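Local structure of 2-c-methyl-d-erythritol 4-phosphate cytidylyltransferase (Streptococcus pneumoniae, 2VSH) at residues 23-28 with 56-61; 125-130 with 135-140; 149-152 with 156-159; 172-177 with 199-204. The protein catalyses the transfer of the cytidylyl group of CTP to D-ribitol 5-phosphate, giving CDP-ribitol for teichoic acid precursors. All blocks are in the same frame, centred on the assembly; numbering follows the deposited sequence. Where two conformers were deposited one is given.

How the contacts relate
Contacts 2 and 4 are buried and belong to the central mixed sheet: strands 136-142 and 165-175 lie side by side in it, and the two contacts touch through Asn127 OD1 and Thr173 OG1, 2.7 Å apart. Contact 2 puts helix 121-133 against this part of the sheet with an amide-to-hydroxyl hydrogen bond and aliphatic packing, whereas contact 4 brings in helix 197-203 through two phenylalanine rings. Contact 1 lies at the surface, its centre about 27 Å from those of contacts 2 and 4, and is an aromatic cluster with a bridging water. Contact 3 is a hydrogen-bonded bulge in the arm that pairs with the second subunit, far from the annotated sites.

Contact 1 (23-28 with 56-61); sequences KQFLEL and GDWVSH
An aromatic cluster of Phe25, Trp58 and His61 joins the 3-10 turn 23-25 to the start of helix 59-69 at the surface of the protein. Phe25 makes all the direct contacts between the two segments. Trp58 and His61 both approach it from one side of its ring, and the CG methylene of its neighbour Gln24 covers the opposite face, over the ring centre. CE2 and CD2 of Phe25 lie against the six-membered ring of Trp58, with CE2 3.7 Å from Trp58 CE3. The planes are only 12° apart, but the centroids are 4.9 Å apart: the rings are nearly parallel yet slid apart, so they barely overlap. His61 meets Phe25 quite differently. The two planes stand at 85°, and the imidazole turns its edge to the phenyl face in a T-shaped pair, bringing His61 CD2 to 3.7 Å from Phe25 CD1. The His61 side chain takes up this position because CG is anti to the backbone N (chi1 176°), carrying the ring back from the helix toward the turn.

One water adds a polar link: it donates to Phe25 O at 2.7 Å and lies 2.9 Å from His61 NE2, close to the imidazole plane. Together with the edge contact, this bridge would limit rotation of the imidazole. Trp58 occupies the N-cap position of helix 59-69, and Phe25 also packs on Leu34 of helix 33-42. The side chain of Phe25 is about 6 Å from that of Ala9, which probably binds CTP, consistent with a surface aromatic cluster near the nucleotide site of a GT-A-type cytidylyltransferase.

Contact 2 (125-130 with 135-140); sequences QDNIQL and DAVDTV
Thr139 OG1 has two partners: Asn127 ND2 donates to it across the contact at 2.9 Å, and the backbone oxygen of Pro171 on the neighbouring strand is the second. The bond from Asn127 is fairly straight, with an N-H...O angle of 161°, and the hydroxyl lies close to the amide plane. The amide has further ties, since ND2 also bonds to Met123 O one turn back in the helix, and OD1 is paired with Thr173 OG1. With both ends of the amide engaged, its rotation is fixed and its buried polar atoms are satisfied.

Beside this polar link, Val137 points from the strand to the helix and divides its two methyls. CG1 lies 3.6 Å from Asn127 OD1, while CG2 packs 3.6 Å from Leu130 CB and equally near Asn127 O. The split follows from chi1 of -173°, which places CG1 anti to the backbone N and CG2 anti to the carbonyl carbon. Leu130 comes to the valine mainly through its CB, the two side chains crossing at about a right angle. Ala211 of strand 208-212 touches Asn127, Leu130 and Val137 and widens this apolar patch. The segment axes approach to 8.1 Å at 154°, nearly antiparallel, as a helix and the following strand run when a short turn joins them: helix-on-sheet packing of an alpha/beta fold.

Contact 3 (149-152 with 156-159); sequences ESTN and ITDI
Glu149 faces both Thr157 and Asp158 in a classic beta bulge, at the end of strand 147-149 and in the loop that follows. From its CB, 3.2 Å from Asp158 O, the chain passes through CG and bends at chi2 (-146°), setting the carboxylate over the opposing segment. There OE1 accepts a hydrogen bond from Thr157 OG1 at 2.7 Å through its anti lone pair. The same oxygen is 2.9 Å from Asp158 OD2, and Glu149 OE2 is also close to Asp158 OD2. The two carboxylates, their planes 77° apart, are not hydrogen-bonded to each other, and so close a pair of acids would probably raise the proton affinity of one of them.

The backbone of Glu149 bonds to both bulge residues. Its N donates to Asp158 O at 2.7 Å, and its O accepts from Thr157 N and Asp158 N, both reaching it from the same face of the carbonyl plane. Asp158 N stands well above that plane, 41° out of it, while Thr157 N is tilted less. Ile156 CG2 packs against Glu149 O, and Ile156 also touches Val208 of the second subunit. Strand pairing of Glu149 continues into that subunit. The Thr157 hydroxyl has a second role: while donating to the glutamate, its OG1 accepts from Thr151 N at 3.2 Å.

Contact 4 (172-177 with 199-204); sequences QTFRCK and KIFVIK
Ring packing between Phe174 and Phe201 carries this contact, and no hydrogen bond crosses it. The planes are inclined by 24° and the centroids lie 5.2 Å apart, so the rings are slid past one another with little overlap. Phe201 CE1 lies over one face of the Phe174 ring, 3.8 Å from Phe174 CG.

The closest approach is between a methylene and a ring: Phe174 CB meets Phe201 CZ at 3.6 Å, so the far end of the helix ring rests against the root of the strand side chain. Chi1 of 41° turns Phe174 CG in between its backbone N and carbonyl carbon, a rotation in which CG as well as CB meets Phe201 CZ. The two side chains cross at about a right angle.

Further apolar contacts flank the pair. Ala136 of the adjacent strand touches both phenylalanines, Phe179 adds a third ring beside Phe174, and Leu182 packs on Phe201. Among the polar neighbours, Arg175 NE forms a salt bridge with Glu106 OE1, and Lys199 NZ bonds to Ile159 O of the second subunit. The aromatic pair helps pack helix 197-203 on the central mixed sheet, a helix-on-sheet core of the alpha/beta nucleotidyltransferase fold.

Contact 1 (23-28 with 56-61)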
# COMPACT_ATOMS: atom_id res chain seq x y z
N LYS A 23 14.07 12.20 -4.08
CA LYS A 23 13.19 12.54 -5.20
C LYS A 23 12.64 13.97 -5.22
O LYS A 23 12.30 14.47 -6.27
CB LYS A 23 12.11 11.48 -5.44
CG LYS A 23 12.60 10.40 -6.41
CD LYS A 23 12.08 9.06 -6.04
CE LYS A 23 13.02 7.96 -6.53
NZ LYS A 23 12.81 7.83 -7.98
N GLN A 24 12.60 14.63 -4.07
CA GLN A 24 12.06 15.99 -3.99
C GLN A 24 12.85 17.01 -4.83
O GLN A 24 12.30 18.05 -5.20
CB GLN A 24 11.95 16.46 -2.55
CG GLN A 24 13.27 16.72 -1.88
CD GLN A 24 13.71 15.56 -1.03
OE1 GLN A 24 13.22 14.41 -1.20
NE2 GLN A 24 14.63 15.83 -0.12
N PHE A 25 14.11 16.72 -5.13
CA PHE A 25 14.94 17.62 -5.93
C PHE A 25 14.88 17.32 -7.43
O PHE A 25 15.45 18.02 -8.24
CB PHE A 25 16.38 17.69 -5.42
CG PHE A 25 16.49 18.22 -4.02
CD1 PHE A 25 15.95 19.46 -3.68
CD2 PHE A 25 17.14 17.49 -3.03
CE1 PHE A 25 16.03 19.95 -2.38
CE2 PHE A 25 17.23 17.97 -1.73
CZ PHE A 25 16.68 19.21 -1.40
N LEU A 26 14.15 16.27 -7.76
CA LEU A 26 13.90 15.89 -9.13
C LEU A 26 12.78 16.71 -9.76
O LEU A 26 11.83 17.09 -9.09
CB LEU A 26 13.55 14.40 -9.18
CG LEU A 26 14.58 13.50 -9.86
CD1 LEU A 26 16.01 13.97 -9.65
CD2 LEU A 26 14.40 12.04 -9.40
N GLU A 27 12.91 16.96 -11.06
CA GLU A 27 11.91 17.72 -11.81
C GLU A 27 10.65 16.91 -12.06
O GLU A 27 10.71 15.74 -12.47
CB GLU A 27 12.50 18.22 -13.13
CG GLU A 27 11.48 18.80 -14.11
CD GLU A 27 12.12 19.36 -15.37
OE1 GLU A 27 12.40 20.58 -15.38
OE2 GLU A 27 12.36 18.59 -16.34
N LEU A 28 9.51 17.52 -11.78
CA LEU A 28 8.22 17.03 -12.25
C LEU A 28 7.65 18.11 -13.17
O LEU A 28 7.42 19.24 -12.73
CB LEU A 28 7.29 16.76 -11.07
CG LEU A 28 5.93 16.13 -11.35
CD1 LEU A 28 6.05 14.77 -12.04
CD2 LEU A 28 5.14 16.03 -10.05
N GLY A 56 21.18 19.05 5.93
CA GLY A 56 22.14 20.15 6.05
C GLY A 56 22.99 20.43 4.82
O GLY A 56 23.31 21.58 4.53
N ASP A 57 23.36 19.37 4.09
CA ASP A 57 24.18 19.53 2.89
C ASP A 57 23.42 20.14 1.70
O ASP A 57 24.06 20.63 0.76
CB ASP A 57 24.80 18.20 2.46
CG ASP A 57 25.95 17.77 3.36
OD1 ASP A 57 26.12 16.54 3.51
OD2 ASP A 57 26.68 18.63 3.92
N TRP A 58 22.09 20.12 1.77
CA TRP A 58 21.22 20.57 0.68
C TRP A 58 20.47 21.87 1.00
O TRP A 58 19.62 22.31 0.22
CB TRP A 58 20.22 19.48 0.28
CG TRP A 58 20.87 18.25 -0.31
CD1 TRP A 58 21.44 17.23 0.38
CD2 TRP A 58 21.02 17.94 -1.71
NE1 TRP A 58 21.94 16.29 -0.51
CE2 TRP A 58 21.68 16.70 -1.79
CE3 TRP A 58 20.64 18.59 -2.90
CZ2 TRP A 58 21.99 16.08 -3.02
CZ3 TRP A 58 20.93 17.97 -4.12
CH2 TRP A 58 21.61 16.73 -4.17
N VAL A 59 20.77 22.48 2.15
CA VAL A 59 20.12 23.73 2.52
C VAL A 59 20.33 24.84 1.47
O VAL A 59 19.36 25.43 1.00
CB VAL A 59 20.50 24.18 3.96
CG1 VAL A 59 20.08 25.62 4.23
CG2 VAL A 59 19.84 23.26 4.98
N SER A 60 21.57 25.12 1.08
CA SER A 60 21.80 26.20 0.12
C SER A 60 21.21 25.87 -1.26
O SER A 60 20.76 26.76 -1.98
CB SER A 60 23.27 26.60 0.02
OG SER A 60 24.03 25.62 -0.66
N HIS A 61 21.19 24.58 -1.60
CA HIS A 61 20.56 24.15 -2.85
C HIS A 61 19.05 24.44 -2.81
O HIS A 61 18.51 25.03 -3.74
CB HIS A 61 20.82 22.67 -3.12
CG HIS A 61 20.11 22.16 -4.33
ND1 HIS A 61 20.53 22.43 -5.61
CD2 HIS A 61 18.97 21.43 -4.46
CE1 HIS A 61 19.70 21.87 -6.48
NE2 HIS A 61 18.74 21.26 -5.80
O HOH W 1 16.74 20.27 -7.65

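Contact 2 (125-130 with 135-140)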
# COMPACT_ATOMS: atom_id res chain seq x y z
N GLN A 125 -6.75 23.08 4.44
CA GLN A 125 -7.79 23.77 5.17
C GLN A 125 -8.53 22.86 6.17
O GLN A 125 -8.79 23.27 7.29
CB GLN A 125 -8.75 24.46 4.20
CG GLN A 125 -8.12 25.74 3.61
CD GLN A 125 -8.93 26.35 2.49
OE1 GLN A 125 -10.05 25.91 2.19
NE2 GLN A 125 -8.36 27.36 1.83
N ASP A 126 -8.86 21.64 5.76
CA ASP A 126 -9.45 20.64 6.67
C ASP A 126 -8.58 20.33 7.88
O ASP A 126 -9.10 20.22 8.99
CB ASP A 126 -9.74 19.33 5.92
CG ASP A 126 -10.96 19.43 5.07
OD1 ASP A 126 -11.54 20.54 4.98
OD2 ASP A 126 -11.35 18.39 4.48
N ASN A 127 -7.28 20.17 7.64
CA ASN A 127 -6.29 19.96 8.69
C ASN A 127 -6.27 21.07 9.71
O ASN A 127 -6.26 20.83 10.91
CB ASN A 127 -4.89 19.77 8.08
CG ASN A 127 -4.55 18.32 7.90
OD1 ASN A 127 -3.82 17.75 8.70
ND2 ASN A 127 -5.11 17.70 6.86
N ILE A 128 -6.26 22.31 9.21
CA ILE A 128 -6.28 23.48 10.08
C ILE A 128 -7.58 23.52 10.89
O ILE A 128 -7.56 23.78 12.10
CB ILE A 128 -6.07 24.79 9.27
CG1 ILE A 128 -4.62 24.85 8.73
CG2 ILE A 128 -6.40 26.02 10.13
CD1 ILE A 128 -4.43 25.80 7.52
N GLN A 129 -8.70 23.26 10.24
CA GLN A 129 -9.99 23.35 10.91
C GLN A 129 -10.14 22.28 12.01
O GLN A 129 -10.54 22.59 13.13
CB GLN A 129 -11.13 23.23 9.90
CG GLN A 129 -12.52 23.32 10.52
CD GLN A 129 -13.63 22.90 9.57
OE1 GLN A 129 -13.38 22.24 8.55
NE2 GLN A 129 -14.86 23.27 9.88
N LEU A 130 -9.84 21.03 11.66
CA LEU A 130 -9.82 19.91 12.62
C LEU A 130 -8.86 20.14 13.81
O LEU A 130 -9.19 19.80 14.96
CB LEU A 130 -9.51 18.61 11.89
CG LEU A 130 -10.57 17.58 11.45
CD1 LEU A 130 -12.02 17.99 11.67
CD2 LEU A 130 -10.35 17.12 10.03
N ASP A 135 -6.42 17.25 19.40
CA ASP A 135 -5.01 17.34 19.79
C ASP A 135 -4.13 17.32 18.55
O ASP A 135 -3.14 18.07 18.46
CB ASP A 135 -4.64 16.22 20.75
CG ASP A 135 -5.34 16.36 22.09
OD1 ASP A 135 -5.33 17.48 22.62
OD2 ASP A 135 -5.88 15.37 22.59
N ALA A 136 -4.51 16.48 17.59
CA ALA A 136 -3.77 16.39 16.33
C ALA A 136 -4.68 15.92 15.20
O ALA A 136 -5.83 15.55 15.44
CB ALA A 136 -2.55 15.47 16.49
N VAL A 137 -4.16 15.95 13.97
CA VAL A 137 -4.92 15.53 12.80
C VAL A 137 -4.00 14.68 11.93
O VAL A 137 -2.85 15.02 11.74
CB VAL A 137 -5.41 16.75 11.95
CG1 VAL A 137 -6.36 16.28 10.82
CG2 VAL A 137 -6.09 17.78 12.82
N ASP A 138 -4.52 13.57 11.44
CA ASP A 138 -3.77 12.72 10.54
C ASP A 138 -4.60 12.62 9.28
O ASP A 138 -5.78 12.28 9.33
CB ASP A 138 -3.62 11.33 11.17
CG ASP A 138 -2.50 10.52 10.57
OD1 ASP A 138 -1.84 10.98 9.63
OD2 ASP A 138 -2.29 9.38 11.07
N THR A 139 -3.97 12.89 8.14
CA THR A 139 -4.66 12.78 6.85
C THR A 139 -4.57 11.35 6.36
O THR A 139 -3.48 10.80 6.15
CB THR A 139 -4.11 13.76 5.81
OG1 THR A 139 -4.00 15.06 6.38
CG2 THR A 139 -5.05 13.86 4.64
N VAL A 140 -5.74 10.75 6.15
CA VAL A 140 -5.83 9.35 5.77
C VAL A 140 -6.83 9.12 4.64
O VAL A 140 -7.70 9.96 4.38
CB VAL A 140 -6.21 8.45 6.97
CG1 VAL A 140 -5.25 8.67 8.16
CG2 VAL A 140 -7.66 8.71 7.41

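Contact 3 (149-152 with 156-159)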
# COMPACT_ATOMS: atom_id res chain seq x y z
N GLU A 149 -0.76 -9.05 9.44
CA GLU A 149 0.19 -8.84 10.54
C GLU A 149 1.01 -10.10 10.82
O GLU A 149 0.49 -11.21 10.88
CB GLU A 149 -0.55 -8.43 11.82
CG GLU A 149 0.37 -7.91 12.92
CD GLU A 149 -0.13 -8.28 14.30
OE1 GLU A 149 0.09 -9.44 14.73
OE2 GLU A 149 -0.74 -7.41 14.95
N SER A 150 2.31 -9.90 10.98
CA SER A 150 3.20 -10.96 11.44
C SER A 150 4.29 -10.35 12.29
O SER A 150 5.13 -9.61 11.78
CB SER A 150 3.81 -11.71 10.25
OG SER A 150 4.66 -12.75 10.71
N THR A 151 4.27 -10.64 13.60
CA THR A 151 5.30 -10.15 14.52
C THR A 151 6.65 -10.83 14.26
O THR A 151 7.72 -10.22 14.42
CB THR A 151 4.90 -10.38 16.00
OG1 THR A 151 4.46 -11.73 16.16
CG2 THR A 151 3.77 -9.44 16.40
N ASN A 152 6.59 -12.09 13.85
CA ASN A 152 7.79 -12.90 13.66
C ASN A 152 8.33 -12.84 12.23
O ASN A 152 9.50 -13.15 11.98
CB ASN A 152 7.53 -14.35 14.09
CG ASN A 152 6.28 -14.93 13.45
OD1 ASN A 152 6.27 -15.25 12.27
ND2 ASN A 152 5.21 -15.06 14.22
N ILE A 156 1.52 -15.76 9.77
CA ILE A 156 0.55 -14.72 10.10
C ILE A 156 0.15 -14.83 11.57
O ILE A 156 -0.29 -15.89 12.03
CB ILE A 156 -0.71 -14.76 9.19
CG1 ILE A 156 -0.32 -14.53 7.73
CG2 ILE A 156 -1.72 -13.72 9.65
CD1 ILE A 156 -1.50 -14.61 6.74
N THR A 157 0.33 -13.73 12.29
CA THR A 157 -0.09 -13.68 13.69
C THR A 157 -1.46 -13.03 13.83
O THR A 157 -2.12 -13.20 14.85
CB THR A 157 0.96 -13.01 14.58
OG1 THR A 157 1.34 -11.74 14.04
CG2 THR A 157 2.18 -13.89 14.69
N ASP A 158 -1.85 -12.25 12.82
CA ASP A 158 -3.28 -12.03 12.50
C ASP A 158 -3.59 -11.10 11.33
O ASP A 158 -2.69 -10.52 10.70
CB ASP A 158 -4.15 -11.67 13.73
CG ASP A 158 -3.96 -10.26 14.20
OD1 ASP A 158 -4.97 -9.54 14.36
OD2 ASP A 158 -2.79 -9.87 14.40
N ILE A 159 -4.88 -11.03 11.00
CA ILE A 159 -5.40 -10.16 9.96
C ILE A 159 -6.31 -9.15 10.65
O ILE A 159 -7.37 -9.53 11.17
CB ILE A 159 -6.16 -10.98 8.87
CG1 ILE A 159 -5.19 -11.50 7.82
CG2 ILE A 159 -7.19 -10.12 8.16
CD1 ILE A 159 -4.92 -12.96 7.89

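Contact 4 (172-177 with 199-204)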
# COMPACT_ATOMS: atom_id res chain seq x y z
N GLN A 172 0.03 15.98 8.72
CA GLN A 172 -0.19 15.67 10.11
C GLN A 172 -0.04 17.00 10.85
O GLN A 172 0.99 17.67 10.73
CB GLN A 172 0.81 14.63 10.60
CG GLN A 172 0.74 13.33 9.82
CD GLN A 172 1.68 12.24 10.32
OE1 GLN A 172 1.31 11.06 10.32
NE2 GLN A 172 2.88 12.61 10.74
N THR A 173 -1.07 17.37 11.60
CA THR A 173 -1.21 18.73 12.10
C THR A 173 -1.43 18.76 13.61
O THR A 173 -2.18 17.95 14.16
CB THR A 173 -2.38 19.46 11.36
OG1 THR A 173 -2.09 19.45 9.95
CG2 THR A 173 -2.57 20.90 11.84
N PHE A 174 -0.74 19.68 14.29
CA PHE A 174 -0.76 19.73 15.74
C PHE A 174 -0.13 21.01 16.27
O PHE A 174 0.58 21.70 15.54
CB PHE A 174 -0.06 18.47 16.32
CG PHE A 174 1.20 18.07 15.59
CD1 PHE A 174 2.36 18.83 15.70
CD2 PHE A 174 1.22 16.93 14.79
CE1 PHE A 174 3.51 18.46 15.01
CE2 PHE A 174 2.37 16.56 14.11
CZ PHE A 174 3.51 17.33 14.21
N ARG A 175 -0.37 21.32 17.54
CA ARG A 175 0.25 22.47 18.19
C ARG A 175 1.73 22.18 18.35
O ARG A 175 2.11 21.08 18.74
CB ARG A 175 -0.42 22.76 19.53
CG ARG A 175 -1.80 23.39 19.39
CD ARG A 175 -2.73 23.14 20.57
NE ARG A 175 -4.09 23.46 20.15
CZ ARG A 175 -4.95 22.62 19.57
NH1 ARG A 175 -4.64 21.35 19.36
NH2 ARG A 175 -6.13 23.06 19.20
N CYS A 176 2.56 23.16 17.98
CA CYS A 176 4.02 23.02 18.05
C CYS A 176 4.49 22.64 19.45
O CYS A 176 5.29 21.73 19.58
CB CYS A 176 4.68 24.34 17.65
SG CYS A 176 4.37 24.87 15.95
N LYS A 177 3.99 23.34 20.47
CA LYS A 177 4.35 23.08 21.87
C LYS A 177 3.97 21.66 22.28
O LYS A 177 4.77 20.97 22.94
CB LYS A 177 3.67 24.09 22.82
CG LYS A 177 4.19 24.08 24.27
CD LYS A 177 3.31 24.96 25.18
CE LYS A 177 3.78 24.98 26.66
NZ LYS A 177 3.76 23.66 27.36
N LYS A 199 1.46 8.89 15.89
CA LYS A 199 1.65 7.75 16.82
C LYS A 199 2.01 8.21 18.24
O LYS A 199 1.53 7.65 19.22
CB LYS A 199 2.71 6.78 16.27
CG LYS A 199 3.07 5.59 17.15
CD LYS A 199 1.86 4.76 17.56
CE LYS A 199 2.25 3.52 18.34
NZ LYS A 199 2.85 2.47 17.46
N ILE A 200 2.84 9.24 18.34
CA ILE A 200 3.27 9.78 19.63
C ILE A 200 2.07 10.36 20.36
O ILE A 200 1.92 10.14 21.55
CB ILE A 200 4.36 10.85 19.47
CG1 ILE A 200 5.62 10.25 18.81
CG2 ILE A 200 4.73 11.50 20.82
CD1 ILE A 200 6.64 11.31 18.43
N PHE A 201 1.21 11.11 19.65
CA PHE A 201 -0.02 11.63 20.24
C PHE A 201 -0.96 10.49 20.64
O PHE A 201 -1.52 10.49 21.74
CB PHE A 201 -0.73 12.63 19.29
CG PHE A 201 -0.06 14.00 19.21
CD1 PHE A 201 1.09 14.19 18.43
CD2 PHE A 201 -0.59 15.09 19.89
CE1 PHE A 201 1.73 15.46 18.35
CE2 PHE A 201 0.03 16.37 19.82
CZ PHE A 201 1.20 16.54 19.04
N VAL A 202 -1.13 9.51 19.75
CA VAL A 202 -2.03 8.37 20.00
C VAL A 202 -1.65 7.57 21.26
O VAL A 202 -2.49 7.31 22.13
CB VAL A 202 -2.16 7.46 18.73
CG1 VAL A 202 -2.83 6.15 19.03
CG2 VAL A 202 -2.94 8.20 17.64
N ILE A 203 -0.37 7.23 21.37
CA ILE A 203 0.13 6.42 22.49
C ILE A 203 0.13 7.18 23.82
O ILE A 203 0.08 6.56 24.89
CB ILE A 203 1.52 5.77 22.19
CG1 ILE A 203 1.76 4.57 23.11
CG2 ILE A 203 2.68 6.79 22.27
CD1 ILE A 203 2.88 3.67 22.66
N LYS A 204 0.18 8.50 23.75
CA LYS A 204 0.04 9.36 24.93
C LYS A 204 -1.41 9.65 25.29
O LYS A 204 -1.67 10.51 26.13
CB LYS A 204 0.82 10.66 24.74
CG LYS A 204 2.33 10.48 24.66
CD LYS A 204 2.92 9.98 25.98
CE LYS A 204 4.44 9.95 25.95
NZ LYS A 204 5.01 9.88 27.33